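Local coordinates for glucan-binding protein C, GbpC (Streptococcus mutans UA159, PDB 5UQZ), which probably binds glucan and mediates sucrose-dependent and sucrose-independent adherence of the bacterium, the chain here being one piece of a longer protein attached to the cell wall, at residues S30-Y35 with A343-P348; E36-A41 with A295-Y300; A72-E77 with V134-I139. One frame throughout, in Å; residues are numbered along the deposited sequence.

Interaction 1: S30-Y35 with A343-P348; sequences SDVKEY and AKPTPP
A343, K344 and P345 belong to an extended, polyproline II-like tail that runs along the long helix 3-51, meeting it at Y35, V32 and D31. This pairing of a long helix with an extended, proline-rich segment recalls the stalk of the streptococcal antigen I/II adhesins. This part of the helix falls within a predicted coiled coil, but here its companion is the extended tail, which comes after the last strand of the globular part.

Y35 carries most of the contact. Its CG is anti to the backbone N (chi1 174°), which starts the side chain toward the tail. K344 CA sits over the centre of one ring face in a CH-pi contact, 3.6 Å from the centroid and 13° off the ring normal. K344 CB continues across that side, 3.7 Å from Y35 CE2, and the two side chains cross at about a right angle before the lysine end leads away, its chain touching E36 on the way. At the ring's root, P345 CD approaches Y35 CG to 3.6 Å. A343 O lies 3.6 Å from Y35 CE1, approaching obliquely. The phenol reaches past the segment, where OH is hydrogen-bonded to G342 O.

No hydrogen bond joins the two segments, and P345 has no N-H to offer. Its ring instead rests on the helix surface, with CG 3.8 Å from D31 O, a carbonyl already engaged by the backbone N of Y35. Farther along the tail, P347 touches Y28, and P348 touches Y21 and D24, so the tail travels toward the helix N terminus. V32 packs more loosely, its CG2 4.2 Å from P345 CB, whereas P345 CG comes within 3.9 Å of D31 CB.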
ATOM      1  N   SER A  30      10.850 -23.486  -2.181  1.00 16.99           N
ATOM      2  CA  SER A  30      10.308 -22.190  -1.770  1.00 18.23           C
ATOM      3  C   SER A  30       8.936 -21.963  -2.393  1.00 17.02           C
ATOM      4  O   SER A  30       7.998 -21.476  -1.728  1.00 17.36           O
ATOM      5  CB  SER A  30      11.285 -21.091  -2.210  1.00 19.01           C
ATOM      6  OG  SER A  30      10.732 -19.797  -1.975  1.00 22.03           O
ATOM      7  N   ASP A  31       8.817 -22.256  -3.692  1.00 17.24           N
ATOM      8  CA  ASP A  31       7.550 -22.067  -4.391  1.00 17.61           C
ATOM      9  C   ASP A  31       6.438 -22.940  -3.816  1.00 16.97           C
ATOM     10  O   ASP A  31       5.276 -22.515  -3.782  1.00 18.72           O
ATOM     11  CB  ASP A  31       7.700 -22.400  -5.873  1.00 19.17           C
ATOM     12  CG  ASP A  31       8.495 -21.359  -6.654  1.00 23.67           C
ATOM     13  OD1 ASP A  31       8.746 -20.260  -6.123  1.00 23.47           O
ATOM     14  OD2 ASP A  31       8.868 -21.639  -7.823  1.00 27.90           O
ATOM     15  N   VAL A  32       6.745 -24.171  -3.398  1.00 17.67           N
ATOM     16  CA  VAL A  32       5.715 -25.037  -2.829  1.00 19.43           C
ATOM     17  C   VAL A  32       5.164 -24.413  -1.563  1.00 16.96           C
ATOM     18  O   VAL A  32       3.955 -24.431  -1.332  1.00 17.92           O
ATOM     19  CB  VAL A  32       6.243 -26.458  -2.568  1.00 22.98           C
ATOM     20  CG1 VAL A  32       5.286 -27.253  -1.652  1.00 25.19           C
ATOM     21  CG2 VAL A  32       6.467 -27.194  -3.860  1.00 26.21           C
ATOM     22  N   LYS A  33       6.034 -23.845  -0.728  1.00 17.59           N
ATOM     23  CA  LYS A  33       5.534 -23.234   0.494  1.00 17.28           C
ATOM     24  C   LYS A  33       4.654 -22.036   0.185  1.00 15.89           C
ATOM     25  O   LYS A  33       3.614 -21.825   0.836  1.00 15.94           O
ATOM     26  CB  LYS A  33       6.721 -22.833   1.371  1.00 19.56           C
ATOM     27  CG  LYS A  33       7.356 -24.043   2.034  1.00 21.45           C
ATOM     28  CD  LYS A  33       8.507 -23.672   2.860  1.00 30.05           C
ATOM     29  CE  LYS A  33       9.527 -23.096   1.981  1.00 37.91           C
ATOM     30  NZ  LYS A  33      10.188 -21.917   2.602  1.00 44.19           N
ATOM     31  N   GLU A  34       5.059 -21.230  -0.793  1.00 15.22           N
ATOM     32  CA  GLU A  34       4.245 -20.075  -1.135  1.00 14.10           C
ATOM     33  C   GLU A  34       2.912 -20.519  -1.703  1.00 13.14           C
ATOM     34  O   GLU A  34       1.869 -19.955  -1.363  1.00 13.59           O
ATOM     35  CB  GLU A  34       4.965 -19.183  -2.143  1.00 15.32           C
ATOM     36  CG  GLU A  34       6.158 -18.463  -1.584  1.00 17.75           C
ATOM     37  CD  GLU A  34       6.624 -17.337  -2.495  1.00 20.53           C
ATOM     38  OE1 GLU A  34       6.009 -17.068  -3.556  1.00 25.99           O
ATOM     39  OE2 GLU A  34       7.606 -16.686  -2.129  1.00 23.25           O
ATOM     40  N   TYR A  35       2.934 -21.536  -2.567  1.00 14.64           N
ATOM     41  CA  TYR A  35       1.719 -22.059  -3.167  1.00 14.76           C
ATOM     42  C   TYR A  35       0.768 -22.569  -2.098  1.00 14.94           C
ATOM     43  O   TYR A  35      -0.443 -22.312  -2.143  1.00 15.19           O
ATOM     44  CB  TYR A  35       2.081 -23.206  -4.122  1.00 16.27           C
ATOM     45  CG  TYR A  35       0.862 -23.879  -4.655  1.00 18.26           C
ATOM     46  CD1 TYR A  35       0.184 -23.360  -5.756  1.00 20.90           C
ATOM     47  CD2 TYR A  35       0.345 -24.995  -4.027  1.00 20.55           C
ATOM     48  CE1 TYR A  35      -0.926 -23.964  -6.240  1.00 24.11           C
ATOM     49  CE2 TYR A  35      -0.820 -25.605  -4.499  1.00 22.34           C
ATOM     50  CZ  TYR A  35      -1.441 -25.065  -5.598  1.00 23.47           C
ATOM     51  OH  TYR A  35      -2.569 -25.655  -6.121  1.00 31.11           O
ATOM     52  N   ALA A 343      -1.865 -24.160 -10.609  1.00 24.74           N
ATOM     53  CA  ALA A 343      -1.430 -25.530 -10.345  1.00 25.19           C
ATOM     54  C   ALA A 343      -0.237 -25.542  -9.405  1.00 24.35           C
ATOM     55  O   ALA A 343       0.595 -24.634  -9.418  1.00 25.92           O
ATOM     56  CB  ALA A 343      -1.043 -26.243 -11.645  1.00 26.53           C
ATOM     57  N   LYS A 344      -0.171 -26.581  -8.573  1.00 23.02           N
ATOM     58  CA  LYS A 344       0.955 -26.728  -7.669  1.00 22.85           C
ATOM     59  C   LYS A 344       2.271 -26.807  -8.443  1.00 23.27           C
ATOM     60  O   LYS A 344       2.340 -27.435  -9.504  1.00 26.58           O
ATOM     61  CB  LYS A 344       0.761 -27.965  -6.797  1.00 24.83           C
ATOM     62  CG  LYS A 344       1.805 -28.164  -5.739  1.00 27.04           C
ATOM     63  CD  LYS A 344       1.802 -29.576  -5.230  1.00 31.97           C
ATOM     64  CE  LYS A 344       2.279 -29.643  -3.795  1.00 35.40           C
ATOM     65  NZ  LYS A 344       2.996 -30.910  -3.514  1.00 39.43           N
ATOM     66  N   PRO A 345       3.316 -26.155  -7.968  1.00 23.32           N
ATOM     67  CA  PRO A 345       4.633 -26.293  -8.596  1.00 24.41           C
ATOM     68  C   PRO A 345       5.055 -27.751  -8.696  1.00 26.18           C
ATOM     69  O   PRO A 345       4.713 -28.585  -7.852  1.00 29.36           O
ATOM     70  CB  PRO A 345       5.559 -25.525  -7.640  1.00 25.11           C
ATOM     71  CG  PRO A 345       4.689 -24.556  -6.932  1.00 24.80           C
ATOM     72  CD  PRO A 345       3.343 -25.250  -6.808  1.00 24.25           C
ATOM     73  N   THR A 346       5.792 -28.040  -9.745  1.00 27.98           N
ATOM     74  CA  THR A 346       6.339 -29.376  -9.977  1.00 28.44           C
ATOM     75  C   THR A 346       7.860 -29.335  -9.865  1.00 30.04           C
ATOM     76  O   THR A 346       8.481 -28.335 -10.252  1.00 29.11           O
ATOM     77  CB  THR A 346       5.941 -29.900 -11.359  1.00 30.85           C
ATOM     78  OG1 THR A 346       6.315 -28.937 -12.354  1.00 36.61           O
ATOM     79  CG2 THR A 346       4.427 -30.134 -11.426  1.00 31.68           C
ATOM     80  N   PRO A 347       8.479 -30.393  -9.326  1.00 30.45           N
ATOM     81  CA  PRO A 347       9.914 -30.347  -9.097  1.00 29.42           C
ATOM     82  C   PRO A 347      10.664 -30.420 -10.412  1.00 26.51           C
ATOM     83  O   PRO A 347      10.161 -30.990 -11.396  1.00 29.26           O
ATOM     84  CB  PRO A 347      10.178 -31.603  -8.246  1.00 31.37           C
ATOM     85  CG  PRO A 347       9.063 -32.500  -8.541  1.00 31.63           C
ATOM     86  CD  PRO A 347       7.871 -31.614  -8.769  1.00 31.43           C
ATOM     87  N   PRO A 348      11.844 -29.814 -10.495  1.00 26.73           N
ATOM     88  CA  PRO A 348      12.636 -29.930 -11.721  1.00 25.43           C
ATOM     89  C   PRO A 348      13.121 -31.350 -11.944  1.00 26.92           C
ATOM     90  O   PRO A 348      13.322 -32.121 -11.007  1.00 27.31           O
ATOM     91  CB  PRO A 348      13.829 -29.009 -11.463  1.00 26.31           C
ATOM     92  CG  PRO A 348      13.974 -29.002  -9.954  1.00 25.34           C
ATOM     93  CD  PRO A 348      12.537 -29.008  -9.467  1.00 24.87           C
TER

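Interaction 2: E36-A41 with A295-Y300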
ATOM      1  N   GLU A  36       1.287 -23.332  -1.129  1.00 15.98           N
ATOM      2  CA  GLU A  36       0.402 -23.876  -0.116  1.00 17.13           C
ATOM      3  C   GLU A  36      -0.244 -22.763   0.696  1.00 14.80           C
ATOM      4  O   GLU A  36      -1.428 -22.857   1.067  1.00 14.43           O
ATOM      5  CB  GLU A  36       1.150 -24.860   0.772  1.00 19.81           C
ATOM      6  CG  GLU A  36       1.616 -26.132   0.043  1.00 24.08           C
ATOM      7  CD  GLU A  36       0.479 -26.968  -0.535  1.00 32.90           C
ATOM      8  OE1 GLU A  36      -0.661 -26.909  -0.029  1.00 36.69           O
ATOM      9  OE2 GLU A  36       0.748 -27.739  -1.489  1.00 38.36           O
ATOM     10  N   ALA A  37       0.516 -21.693   1.000  1.00 13.39           N
ATOM     11  CA  ALA A  37      -0.097 -20.583   1.729  1.00 12.49           C
ATOM     12  C   ALA A  37      -1.153 -19.871   0.890  1.00 11.28           C
ATOM     13  O   ALA A  37      -2.263 -19.575   1.379  1.00 11.51           O
ATOM     14  CB  ALA A  37       1.000 -19.613   2.118  1.00 14.17           C
ATOM     15  N   GLN A  38      -0.855 -19.622  -0.385  1.00 11.60           N
ATOM     16  CA  GLN A  38      -1.829 -18.943  -1.236  1.00 12.22           C
ATOM     17  C   GLN A  38      -3.063 -19.796  -1.439  1.00 11.63           C
ATOM     18  O   GLN A  38      -4.194 -19.285  -1.425  1.00 11.36           O
ATOM     19  CB  GLN A  38      -1.225 -18.669  -2.602  1.00 13.56           C
ATOM     20  CG  GLN A  38      -0.178 -17.615  -2.599  1.00 17.25           C
ATOM     21  CD  GLN A  38       0.487 -17.469  -3.933  1.00 20.92           C
ATOM     22  OE1 GLN A  38       1.643 -17.882  -4.129  1.00 26.94           O
ATOM     23  NE2 GLN A  38      -0.224 -16.869  -4.851  1.00 20.46           N
ATOM     24  N   LYS A  39      -2.852 -21.100  -1.642  1.00 11.69           N
ATOM     25  CA  LYS A  39      -3.989 -21.982  -1.864  1.00 12.71           C
ATOM     26  C   LYS A  39      -4.890 -22.029  -0.634  1.00 12.40           C
ATOM     27  O   LYS A  39      -6.113 -21.977  -0.753  1.00 12.98           O
ATOM     28  CB  LYS A  39      -3.467 -23.374  -2.204  1.00 13.82           C
ATOM     29  CG  LYS A  39      -4.579 -24.355  -2.520  1.00 16.85           C
ATOM     30  CD  LYS A  39      -5.252 -24.057  -3.859  1.00 23.45           C
ATOM     31  CE  LYS A  39      -6.116 -25.246  -4.375  1.00 26.67           C
ATOM     32  NZ  LYS A  39      -6.927 -24.843  -5.546  1.00 31.41           N
ATOM     33  N   ALA A  40      -4.305 -22.136   0.569  1.00 12.40           N
ATOM     34  CA  ALA A  40      -5.111 -22.168   1.782  1.00 12.40           C
ATOM     35  C   ALA A  40      -5.910 -20.887   1.935  1.00 11.52           C
ATOM     36  O   ALA A  40      -7.085 -20.933   2.306  1.00 12.77           O
ATOM     37  CB  ALA A  40      -4.216 -22.363   2.996  1.00 14.30           C
ATOM     38  N   ALA A  41      -5.276 -19.733   1.709  1.00 10.09           N
ATOM     39  CA  ALA A  41      -5.992 -18.470   1.837  1.00  9.89           C
ATOM     40  C   ALA A  41      -7.117 -18.363   0.807  1.00  9.81           C
ATOM     41  O   ALA A  41      -8.222 -17.899   1.140  1.00 10.43           O
ATOM     42  CB  ALA A  41      -4.986 -17.325   1.668  1.00 10.45           C
ATOM     43  N   ALA A 295       1.023  -7.719  -7.586  1.00 20.58           N
ATOM     44  CA  ALA A 295       1.195  -9.087  -7.084  1.00 17.66           C
ATOM     45  C   ALA A 295      -0.129  -9.742  -6.701  1.00 15.19           C
ATOM     46  O   ALA A 295      -0.926  -9.162  -5.966  1.00 15.69           O
ATOM     47  CB  ALA A 295       2.109  -9.088  -5.846  1.00 18.54           C
ATOM     48  N   ALA A 296      -0.324 -11.006  -7.110  1.00 14.54           N
ATOM     49  CA  ALA A 296      -1.460 -11.779  -6.617  1.00 14.32           C
ATOM     50  C   ALA A 296      -1.377 -12.018  -5.111  1.00 12.15           C
ATOM     51  O   ALA A 296      -2.407 -12.300  -4.479  1.00 14.37           O
ATOM     52  CB  ALA A 296      -1.478 -13.150  -7.279  1.00 16.49           C
ATOM     53  N   THR A 297      -0.208 -11.861  -4.495  1.00 11.37           N
ATOM     54  CA  THR A 297      -0.042 -12.038  -3.061  1.00 11.92           C
ATOM     55  C   THR A 297      -0.223 -10.726  -2.274  1.00 10.34           C
ATOM     56  O   THR A 297       0.051 -10.730  -1.073  1.00 10.72           O
ATOM     57  CB  THR A 297       1.336 -12.640  -2.773  1.00 13.20           C
ATOM     58  OG1 THR A 297       2.280 -11.838  -3.496  1.00 13.79           O
ATOM     59  CG2 THR A 297       1.413 -14.122  -3.220  1.00 15.25           C
ATOM     60  N   ALA A 298      -0.727  -9.652  -2.899  1.00 10.21           N
ATOM     61  CA  ALA A 298      -0.929  -8.397  -2.171  1.00 10.05           C
ATOM     62  C   ALA A 298      -1.802  -8.588  -0.924  1.00 10.20           C
ATOM     63  O   ALA A 298      -1.627  -7.870   0.070  1.00  9.99           O
ATOM     64  CB  ALA A 298      -1.518  -7.353  -3.098  1.00 12.65           C
ATOM     65  N   TYR A 299      -2.732  -9.548  -0.943  1.00  9.42           N
ATOM     66  CA  TYR A 299      -3.608  -9.784   0.201  1.00  9.18           C
ATOM     67  C   TYR A 299      -2.816 -10.015   1.472  1.00  8.38           C
ATOM     68  O   TYR A 299      -3.304  -9.741   2.573  1.00  9.10           O
ATOM     69  CB  TYR A 299      -4.547 -10.994  -0.060  1.00  9.96           C
ATOM     70  CG  TYR A 299      -3.843 -12.320   0.107  1.00 10.25           C
ATOM     71  CD1 TYR A 299      -3.128 -12.914  -0.939  1.00 10.58           C
ATOM     72  CD2 TYR A 299      -3.822 -12.952   1.349  1.00  9.45           C
ATOM     73  CE1 TYR A 299      -2.434 -14.108  -0.777  1.00 11.88           C
ATOM     74  CE2 TYR A 299      -3.127 -14.135   1.533  1.00 10.77           C
ATOM     75  CZ  TYR A 299      -2.426 -14.707   0.458  1.00 10.93           C
ATOM     76  OH  TYR A 299      -1.725 -15.859   0.589  1.00 12.63           O
ATOM     77  N   TYR A 300      -1.582 -10.519   1.337  1.00  8.93           N
ATOM     78  CA  TYR A 300      -0.846 -10.910   2.522  1.00  9.16           C
ATOM     79  C   TYR A 300      -0.551  -9.723   3.425  1.00  8.66           C
ATOM     80  O   TYR A 300      -0.372  -9.909   4.636  1.00  8.78           O
ATOM     81  CB  TYR A 300       0.448 -11.595   2.100  1.00 10.33           C
ATOM     82  CG  TYR A 300       1.356 -11.973   3.219  1.00  9.58           C
ATOM     83  CD1 TYR A 300       0.999 -12.964   4.161  1.00  9.92           C
ATOM     84  CD2 TYR A 300       2.612 -11.382   3.333  1.00 11.05           C
ATOM     85  CE1 TYR A 300       1.850 -13.285   5.208  1.00 11.38           C
ATOM     86  CE2 TYR A 300       3.479 -11.736   4.353  1.00 10.82           C
ATOM     87  CZ  TYR A 300       3.099 -12.682   5.281  1.00 10.56           C
ATOM     88  OH  TYR A 300       3.968 -13.017   6.313  1.00 13.70           O
TER
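Q38 and A41, on one side of helix 3-51, meet T297 and Y299 of the loop between strands 260-263 and 303-306. The methyl group T297 CG2 lies against the end of the Q38 side chain, 3.5 Å from Q38 CD and 3.6 Å from Q38 NE2. Q38 CG is anti to its carbonyl carbon (chi1 -71°); beyond it the chain is extended, and this carries CD to the methyl. Next to it, Y299 points its hydroxyl end at the helix: OH is 3.6 Å from Q38 CA and 3.7 Å from A41 CB. The same A41 methyl comes obliquely upon the phenol, 3.7 Å from Y299 CE2. The amide of Q38 and the Y299 ring are turned 34° apart.

Behind this first shell, the loop is shaped by its own backbone bonds, A298 N to A295 O and Y300 N to T297 O, and A296 O lies in plane at the edge of the Y299 ring. W284 packs on T297, and F276 on Q38. Both of these aromatics also meet Y300 edge-to-face, while Y300 OH takes a hydrogen bond from T275 N; T275 in turn touches A37. The bound calcium ion, held by S224, N226 and E237, is about 14 Å from the T297 side chain, so the contact lies outside that site.

Although an amide and a phenol take part, no hydrogen bond crosses the contact. A37 O accepts the helical bond from A41 N and lies 3.8 Å from Y299 OH without bonding to it. Helix and loop are held together here by van der Waals packing.

Interaction 3: A72-E77 with V134-I139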
ATOM      1  N   ALA A  72      -9.485  13.339 -12.404  1.00  8.64           N
ATOM      2  CA  ALA A  72      -9.962  14.174 -11.300  1.00  8.65           C
ATOM      3  C   ALA A  72      -9.065  15.400 -11.133  1.00  7.54           C
ATOM      4  O   ALA A  72      -7.861  15.365 -11.425  1.00  9.16           O
ATOM      5  CB  ALA A  72     -10.001  13.365 -10.020  1.00  8.79           C
ATOM      6  N   LYS A  73      -9.664  16.477 -10.628  1.00  8.18           N
ATOM      7  CA  LYS A  73      -8.922  17.691 -10.320  1.00  8.08           C
ATOM      8  C   LYS A  73      -9.222  18.093  -8.879  1.00  8.42           C
ATOM      9  O   LYS A  73     -10.239  17.701  -8.301  1.00 10.04           O
ATOM     10  CB  LYS A  73      -9.265  18.797 -11.313  1.00 10.14           C
ATOM     11  CG  LYS A  73     -10.659  19.274 -11.203  1.00 11.44           C
ATOM     12  CD  LYS A  73     -10.837  20.530 -12.084  1.00 13.52           C
ATOM     13  CE  LYS A  73     -12.264  20.975 -12.163  1.00 14.48           C
ATOM     14  NZ  LYS A  73     -12.710  21.543 -10.855  1.00 16.97           N
ATOM     15  N   LEU A  74      -8.324  18.920  -8.337  1.00  9.05           N
ATOM     16  CA  LEU A  74      -8.263  19.224  -6.916  1.00 10.81           C
ATOM     17  C   LEU A  74      -8.557  20.679  -6.597  1.00  9.51           C
ATOM     18  O   LEU A  74      -8.084  21.570  -7.295  1.00 11.74           O
ATOM     19  CB  LEU A  74      -6.741  19.225  -6.538  1.00 14.69           C
ATOM     20  CG  LEU A  74      -6.072  17.879  -6.592  1.00 12.47           C
ATOM     21  CD1 LEU A  74      -4.559  17.993  -6.565  1.00 13.95           C
ATOM     22  CD2 LEU A  74      -6.573  16.922  -5.502  1.00 19.58           C
ATOM     23  N   SER A  75      -9.203  20.908  -5.455  1.00  9.60           N
ATOM     24  CA  SER A  75      -9.339  22.207  -4.816  1.00 10.39           C
ATOM     25  C   SER A  75      -8.966  22.006  -3.361  1.00  9.93           C
ATOM     26  O   SER A  75      -9.507  21.106  -2.709  1.00 10.71           O
ATOM     27  CB  SER A  75     -10.803  22.690  -4.912  1.00 15.09           C
ATOM     28  OG  SER A  75     -10.963  23.959  -4.318  1.00 21.39           O
ATOM     29  N   ILE A  76      -8.021  22.801  -2.869  1.00  9.51           N
ATOM     30  CA  ILE A  76      -7.398  22.525  -1.578  1.00  9.42           C
ATOM     31  C   ILE A  76      -7.605  23.725  -0.669  1.00  9.72           C
ATOM     32  O   ILE A  76      -7.316  24.856  -1.069  1.00 12.46           O
ATOM     33  CB  ILE A  76      -5.890  22.232  -1.756  1.00 12.02           C
ATOM     34  CG1 ILE A  76      -5.638  21.077  -2.717  1.00 13.17           C
ATOM     35  CG2 ILE A  76      -5.224  21.987  -0.411  1.00 12.52           C
ATOM     36  CD1 ILE A  76      -4.174  21.008  -3.212  1.00 14.91           C
ATOM     37  N   GLU A  77      -8.051  23.465   0.550  1.00  9.13           N
ATOM     38  CA  GLU A  77      -8.195  24.479   1.569  0.56 10.48           C
ATOM     39  C   GLU A  77      -7.376  24.091   2.790  1.00  9.15           C
ATOM     40  O   GLU A  77      -7.315  22.923   3.173  1.00 10.24           O
ATOM     41  CB  GLU A  77      -9.664  24.622   1.980  0.56 14.45           C
ATOM     42  CG  GLU A  77      -9.920  25.820   2.893  0.56 18.32           C
ATOM     43  CD  GLU A  77     -11.371  25.982   3.339  0.56 22.82           C
ATOM     44  OE1 GLU A  77     -12.241  25.144   2.979  0.56 27.32           O
ATOM     45  OE2 GLU A  77     -11.659  26.966   4.065  0.56 24.93           O
ATOM     46  N   VAL A 134      -9.636  18.667   0.980  1.00  7.67           N
ATOM     47  CA  VAL A 134      -9.362  18.540  -0.448  1.00  7.44           C
ATOM     48  C   VAL A 134     -10.626  18.089  -1.145  1.00  6.97           C
ATOM     49  O   VAL A 134     -11.212  17.054  -0.790  1.00  8.03           O
ATOM     50  CB  VAL A 134      -8.237  17.527  -0.707  1.00  7.99           C
ATOM     51  CG1 VAL A 134      -7.917  17.446  -2.195  1.00  9.06           C
ATOM     52  CG2 VAL A 134      -6.987  17.876   0.110  1.00  8.92           C
ATOM     53  N   THR A 135     -11.079  18.868  -2.129  1.00  6.93           N
ATOM     54  CA  THR A 135     -12.259  18.508  -2.921  1.00  7.20           C
ATOM     55  C   THR A 135     -11.804  18.074  -4.287  1.00  7.44           C
ATOM     56  O   THR A 135     -11.078  18.808  -4.966  1.00  9.16           O
ATOM     57  CB  THR A 135     -13.208  19.709  -3.018  1.00  9.68           C
ATOM     58  OG1 THR A 135     -13.619  20.077  -1.663  1.00 12.40           O
ATOM     59  CG2 THR A 135     -14.437  19.372  -3.805  1.00 11.48           C
ATOM     60  N   TYR A 136     -12.256  16.882  -4.687  1.00  6.56           N
ATOM     61  CA  TYR A 136     -11.880  16.296  -5.965  1.00  6.90           C
ATOM     62  C   TYR A 136     -13.119  16.248  -6.843  1.00  6.89           C
ATOM     63  O   TYR A 136     -14.188  15.740  -6.428  1.00  7.89           O
ATOM     64  CB  TYR A 136     -11.397  14.860  -5.773  1.00  6.78           C
ATOM     65  CG  TYR A 136     -10.251  14.648  -4.796  1.00  6.38           C
ATOM     66  CD1 TYR A 136     -10.473  14.581  -3.424  1.00  6.58           C
ATOM     67  CD2 TYR A 136      -8.917  14.489  -5.262  1.00  6.83           C
ATOM     68  CE1 TYR A 136      -9.448  14.324  -2.531  1.00  7.16           C
ATOM     69  CE2 TYR A 136      -7.901  14.197  -4.375  1.00  7.37           C
ATOM     70  CZ  TYR A 136      -8.166  14.105  -3.014  1.00  6.80           C
ATOM     71  OH  TYR A 136      -7.189  13.779  -2.120  1.00  8.05           O
ATOM     72  N   ASP A 137     -13.015  16.766  -8.051  1.00  6.86           N
ATOM     73  CA  ASP A 137     -14.131  16.627  -8.968  1.00  9.29           C
ATOM     74  C   ASP A 137     -13.630  16.236 -10.340  1.00  7.38           C
ATOM     75  O   ASP A 137     -12.457  15.930 -10.508  1.00  8.44           O
ATOM     76  CB  ASP A 137     -15.192  17.704  -8.867  1.00 13.80           C
ATOM     77  CG  ASP A 137     -14.650  19.025  -9.196  1.00 16.68           C
ATOM     78  OD1 ASP A 137     -13.509  19.128  -9.578  1.00 15.68           O
ATOM     79  OD2 ASP A 137     -15.393  20.005  -9.139  1.00 29.90           O
ATOM     80  N   ASN A 138     -14.541  16.191 -11.321  1.00  7.60           N
ATOM     81  CA  ASN A 138     -14.335  15.432 -12.564  1.00  7.75           C
ATOM     82  C   ASN A 138     -14.147  13.939 -12.256  1.00  7.02           C
ATOM     83  O   ASN A 138     -13.115  13.329 -12.548  1.00  7.53           O
ATOM     84  CB  ASN A 138     -13.206  15.982 -13.455  1.00  8.20           C
ATOM     85  CG  ASN A 138     -13.444  15.647 -14.904  1.00  8.29           C
ATOM     86  OD1 ASN A 138     -14.439  15.056 -15.261  1.00 11.58           O
ATOM     87  ND2 ASN A 138     -12.636  16.199 -15.772  1.00 12.20           N
ATOM     88  N   ILE A 139     -15.200  13.376 -11.634  1.00  8.04           N
ATOM     89  CA  ILE A 139     -15.258  11.964 -11.210  1.00  7.39           C
ATOM     90  C   ILE A 139     -16.119  11.268 -12.247  1.00  7.49           C
ATOM     91  O   ILE A 139     -17.296  11.630 -12.455  1.00  8.56           O
ATOM     92  CB  ILE A 139     -15.881  11.845  -9.816  1.00  7.64           C
ATOM     93  CG1 ILE A 139     -15.191  12.769  -8.795  1.00  8.83           C
ATOM     94  CG2 ILE A 139     -15.835  10.394  -9.370  1.00  8.55           C
ATOM     95  CD1 ILE A 139     -13.706  12.619  -8.679  1.00 10.07           C
TER
HETATM   96  O   HOH W   1     -14.683  22.743  -9.232  1.00 48.18           O
HETATM   97  O   HOH W   2     -11.716  21.744  -0.319  1.00 12.88           O
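K73 and S75 form the hydrogen-bonded antiparallel pairs with D137 and T135, and their backbones satisfy one another in both directions. K73 N gives to D137 O at 2.8 Å, and D137 N returns to K73 O at 2.9 Å. One pair on, S75 N donates to T135 O, while T135 N reaches S75 O in the straightest of the four bonds (2.8 Å, 171°). A72 O is hydrogen-bonded to H174 ND1, and the L74 backbone bonds to P118.

A salt bridge reinforces the first pair. D137 CG stands between its backbone N and carbonyl carbon (chi1 63°), which swings the carboxylate over to the lysine side, and the K73 chain bends at its last torsion. K73 NZ donates to D137 OD1 at 2.8 Å, and OD1 receives it with its syn lone pair. A water donates to D137 OD2 at 2.8 Å and accepts a weak bond from K73 NZ, so both carboxylate oxygens have a partner. Another water lies 2.9 Å from T135 OG1 and gives S75 O a weak extra bond.

On the other face L74, I76, V134 and Y136 make an apolar surface. L74 CD2 packs 3.6 Å from V134 CG1, and L74 lies side by side with Y136, whose OH is hydrogen-bonded to Y156 OH.

The far side of 132-137 pairs with strand 151-160, through V134 with I154 and Y136 with V152. Against the apolar face come L172 of strand 167-172 and T122 of strand 122-127, the second sheet of the sandwich.

How the interactions relate
From the N terminus, helix 3-51 supplies the first half of both interaction 1 and interaction 2, on consecutive turns. Interaction 1 closes the widest loop, bringing the C-terminal tail back to the helix. Nested within it, interaction 2 ties the helix to the loop 295-300 of the globular part, and interaction 3, nested inside both, joins strands 73-77 and 132-137 of the nine-stranded sheet. None of the loops cross. Interactions 1 and 2 adjoin, K344 CE lying 3.4 Å from E36 OE2, whereas interaction 3 is on the opposite side of the chain's centre, its centre about 46 Å from that of interaction 1 and 35 Å from that of interaction 2.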